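PDB 3LLB: magnesium and cobalt efflux protein CorC from Pseudomonas aeruginosa, which probably takes part in the transport of magnesium and cobalt ions, this chain being its C-terminal transporter-associated domain. Local coordinates for residues H48-N53 against R71-L76. Numbering follows the deposited sequence.
Sequences HLPKRN and RRVHLL
L49 and P50, in the loop that follows helix 38-46, lie beside R71, R72 and V73, where the chain turns into strand 73-80. The backbones stay well apart, with 6.7 Å between the CA atoms of L49 and R72 and 7.3 Å between those of P50 and V73, and no hydrogen bond joins the two segments. Side chains bridge the gap. L49 holds CG anti to its backbone N (chi1 180°), which carries the branched end across to residues 71-73. There CD1 lies against the peptide between R71 and R72, 3.6 Å from R72 N, while CD2 sits 3.8 Å from R71 N. Within this contact the leucine packs on main chain, with no side chain of 71-76 among its nearest partners. Both amides it touches are already engaged, donating to OD1 of D69, so the methyls rest on a turn whose N-H groups are satisfied. One residue further along, the P50 ring crosses the V73 side chain at about a right angle. V73 CG2 reaches the ring at its CG (3.7 Å) and CD, being the branch anti to the carbonyl carbon. Both residues are buried, P50 also touching V65 of strand 61-68 and V73 touching M43 of helix 38-46. The contact is plain apolar packing, 166 Å² in all, partly open at L49. It joins the connection between helix 38-46 and strand 55-58 to the turn of the 61-68/73-80 hairpin, through L49, and to the first residue of strand 73-80, through P50. In that hairpin H74 and L75 both face N67 in a classic beta bulge, within the antiparallel sheet of the transporter-associated domain.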
ATOM      1  N   HIS A  48       2.601  12.626  -5.507  1.00 10.63           N
ATOM      2  CA  HIS A  48       1.607  13.592  -5.012  1.00 10.78           C
ATOM      3  C   HIS A  48       0.764  12.865  -3.987  1.00  9.29           C
ATOM      4  O   HIS A  48       0.832  11.617  -3.913  1.00 12.03           O
ATOM      5  CB  HIS A  48       0.715  14.220  -6.130  1.00 11.18           C
ATOM      6  CG  HIS A  48      -0.016  13.211  -6.964  1.00 12.19           C
ATOM      7  ND1 HIS A  48      -1.277  12.747  -6.659  1.00 14.33           N
ATOM      8  CD2 HIS A  48       0.351  12.567  -8.093  1.00 10.81           C
ATOM      9  CE1 HIS A  48      -1.655  11.860  -7.559  1.00 11.19           C
ATOM     10  NE2 HIS A  48      -0.686  11.729  -8.435  1.00 14.70           N
ATOM     11  N   LEU A  49      -0.053  13.608  -3.223  1.00  8.52           N
ATOM     12  CA  LEU A  49      -1.077  13.024  -2.350  1.00  8.17           C
ATOM     13  C   LEU A  49      -2.263  12.550  -3.197  1.00  8.07           C
ATOM     14  O   LEU A  49      -2.976  13.372  -3.819  1.00  9.22           O
ATOM     15  CB  LEU A  49      -1.532  14.068  -1.328  1.00  8.41           C
ATOM     16  CG  LEU A  49      -2.631  13.669  -0.298  1.00  8.82           C
ATOM     17  CD1 LEU A  49      -2.108  12.609   0.653  1.00 11.55           C
ATOM     18  CD2 LEU A  49      -3.120  14.908   0.430  1.00  6.26           C
ATOM     19  N   PRO A  50      -2.469  11.222  -3.283  1.00  8.91           N
ATOM     20  CA  PRO A  50      -3.535  10.752  -4.119  1.00  9.42           C
ATOM     21  C   PRO A  50      -4.888  10.892  -3.443  1.00 10.33           C
ATOM     22  O   PRO A  50      -5.012  11.007  -2.203  1.00 11.32           O
ATOM     23  CB  PRO A  50      -3.172   9.283  -4.330  1.00  9.12           C
ATOM     24  CG  PRO A  50      -2.543   8.906  -3.049  1.00  9.46           C
ATOM     25  CD  PRO A  50      -1.746  10.111  -2.666  1.00  9.26           C
ATOM     26  N   LYS A  51      -5.909  10.832  -4.284  1.00 12.08           N
ATOM     27  CA  LYS A  51      -7.291  10.769  -3.865  1.00 11.40           C
ATOM     28  C   LYS A  51      -7.739   9.352  -3.965  1.00 11.20           C
ATOM     29  O   LYS A  51      -7.061   8.511  -4.582  1.00  9.77           O
ATOM     30  CB  LYS A  51      -8.157  11.645  -4.765  1.00 13.82           C
ATOM     31  CG  LYS A  51      -8.039  13.097  -4.403  1.00 17.44           C
ATOM     32  CD  LYS A  51      -8.690  13.992  -5.417  1.00 23.21           C
ATOM     33  CE  LYS A  51      -9.298  15.308  -4.763  1.00 28.10           C
ATOM     34  NZ  LYS A  51      -8.898  15.585  -3.298  1.00 30.47           N
ATOM     35  N   ARG A  52      -8.822   9.051  -3.279  1.00 10.94           N
ATOM     36  CA  ARG A  52      -9.502   7.795  -3.449  1.00 10.35           C
ATOM     37  C   ARG A  52      -9.630   7.390  -4.925  1.00  9.90           C
ATOM     38  O   ARG A  52      -9.942   8.211  -5.815  1.00  9.50           O
ATOM     39  CB  ARG A  52     -10.895   7.880  -2.803  1.00 11.22           C
ATOM     40  CG  ARG A  52     -11.594   6.554  -2.767  1.00 11.44           C
ATOM     41  CD  ARG A  52     -12.750   6.516  -1.857  1.00 13.24           C
ATOM     42  NE  ARG A  52     -13.029   5.135  -1.496  1.00 17.73           N
ATOM     43  CZ  ARG A  52     -13.793   4.348  -2.211  1.00 16.45           C
ATOM     44  NH1 ARG A  52     -14.328   4.791  -3.315  1.00 20.47           N
ATOM     45  NH2 ARG A  52     -13.988   3.146  -1.855  1.00 15.38           N
ATOM     46  N   ASN A  53      -9.355   6.113  -5.160  1.00 10.70           N
ATOM     47  CA  ASN A  53      -9.463   5.384  -6.425  1.00 10.78           C
ATOM     48  C   ASN A  53      -8.291   5.595  -7.385  1.00 10.08           C
ATOM     49  O   ASN A  53      -8.278   5.034  -8.450  1.00 11.28           O
ATOM     50  CB  ASN A  53     -10.801   5.591  -7.096  1.00 11.66           C
ATOM     51  CG  ASN A  53     -11.912   4.953  -6.352  1.00 14.47           C
ATOM     52  OD1 ASN A  53     -11.728   3.944  -5.655  1.00 19.52           O
ATOM     53  ND2 ASN A  53     -13.082   5.529  -6.473  1.00 16.80           N
ATOM     54  N   ARG A  71      -3.759  15.221   4.206  1.00  8.43           N
ATOM     55  CA  ARG A  71      -2.341  15.072   4.542  1.00  8.82           C
ATOM     56  C   ARG A  71      -1.716  13.709   4.111  1.00  9.14           C
ATOM     57  O   ARG A  71      -0.556  13.656   3.810  1.00  6.51           O
ATOM     58  CB  ARG A  71      -2.160  15.128   6.072  1.00 10.46           C
ATOM     59  CG  ARG A  71      -2.479  16.401   6.804  1.00 17.21           C
ATOM     60  CD  ARG A  71      -1.176  17.254   7.097  1.00 23.42           C
ATOM     61  NE  ARG A  71      -0.429  17.763   5.928  1.00 25.26           N
ATOM     62  CZ  ARG A  71      -0.869  18.709   5.083  1.00 28.26           C
ATOM     63  NH1 ARG A  71      -2.086  19.233   5.205  1.00 27.56           N
ATOM     64  NH2 ARG A  71      -0.102  19.122   4.065  1.00 29.68           N
ATOM     65  N   ARG A  72      -2.460  12.590   4.226  1.00  8.21           N
ATOM     66  CA  ARG A  72      -1.878  11.322   4.058  1.00  9.38           C
ATOM     67  C   ARG A  72      -2.822  10.254   3.510  1.00  7.24           C
ATOM     68  O   ARG A  72      -4.046  10.442   3.489  1.00  8.18           O
ATOM     69  CB  ARG A  72      -1.188  10.918   5.352  1.00  9.97           C
ATOM     70  CG  ARG A  72      -2.083  10.591   6.445  1.00 13.88           C
ATOM     71  CD  ARG A  72      -1.328  10.600   7.759  1.00 21.56           C
ATOM     72  NE  ARG A  72      -2.203  11.107   8.803  1.00 29.49           N
ATOM     73  CZ  ARG A  72      -2.362  10.586  10.042  1.00 34.47           C
ATOM     74  NH1 ARG A  72      -1.662   9.511  10.471  1.00 37.06           N
ATOM     75  NH2 ARG A  72      -3.247  11.155  10.868  1.00 35.86           N
ATOM     76  N   VAL A  73      -2.247   9.161   3.012  1.00  6.99           N
ATOM     77  CA  VAL A  73      -2.998   7.969   2.622  1.00  5.96           C
ATOM     78  C   VAL A  73      -3.297   7.230   3.902  1.00  5.56           C
ATOM     79  O   VAL A  73      -2.465   7.186   4.818  1.00  7.66           O
ATOM     80  CB  VAL A  73      -2.286   7.090   1.646  1.00  5.67           C
ATOM     81  CG1 VAL A  73      -3.072   5.832   1.250  1.00  8.08           C
ATOM     82  CG2 VAL A  73      -1.915   7.879   0.407  1.00  7.41           C
ATOM     83  N   HIS A  74      -4.457   6.636   3.962  1.00  3.83           N
ATOM     84  CA  HIS A  74      -4.802   5.812   5.113  1.00  4.11           C
ATOM     85  C   HIS A  74      -4.968   4.315   4.806  1.00  4.37           C
ATOM     86  O   HIS A  74      -4.474   3.485   5.565  1.00  5.91           O
ATOM     87  CB  HIS A  74      -6.061   6.335   5.795  1.00  3.94           C
ATOM     88  CG  HIS A  74      -5.874   7.603   6.557  1.00  6.46           C
ATOM     89  ND1 HIS A  74      -5.126   7.673   7.716  1.00  9.31           N
ATOM     90  CD2 HIS A  74      -6.351   8.847   6.341  1.00  5.44           C
ATOM     91  CE1 HIS A  74      -5.163   8.910   8.176  1.00 10.59           C
ATOM     92  NE2 HIS A  74      -5.900   9.636   7.361  1.00  5.43           N
ATOM     93  N   LEU A  75      -5.672   3.976   3.736  1.00  4.48           N
ATOM     94  CA  LEU A  75      -5.994   2.598   3.417  1.00  5.89           C
ATOM     95  C   LEU A  75      -5.812   2.377   1.920  1.00  6.33           C
ATOM     96  O   LEU A  75      -6.240   3.219   1.092  1.00  8.50           O
ATOM     97  CB  LEU A  75      -7.455   2.316   3.786  1.00  5.37           C
ATOM     98  CG  LEU A  75      -7.901   2.365   5.266  1.00  6.31           C
ATOM     99  CD1 LEU A  75      -9.437   2.242   5.477  1.00  7.78           C
ATOM    100  CD2 LEU A  75      -7.143   1.305   6.077  1.00  6.06           C
ATOM    101  N   LEU A  76      -5.199   1.238   1.571  1.00  7.36           N
ATOM    102  CA  LEU A  76      -4.950   0.798   0.223  1.00  7.24           C
ATOM    103  C   LEU A  76      -5.665  -0.518   0.059  1.00  5.86           C
ATOM    104  O   LEU A  76      -5.713  -1.297   0.995  1.00  8.12           O
ATOM    105  CB  LEU A  76      -3.442   0.591   0.000  1.00  8.13           C
ATOM    106  CG  LEU A  76      -2.860   1.982   0.196  1.00  9.79           C
ATOM    107  CD1 LEU A  76      -1.719   1.973   1.076  1.00 11.77           C
ATOM    108  CD2 LEU A  76      -2.712   2.669  -1.147  1.00 11.16           C
TER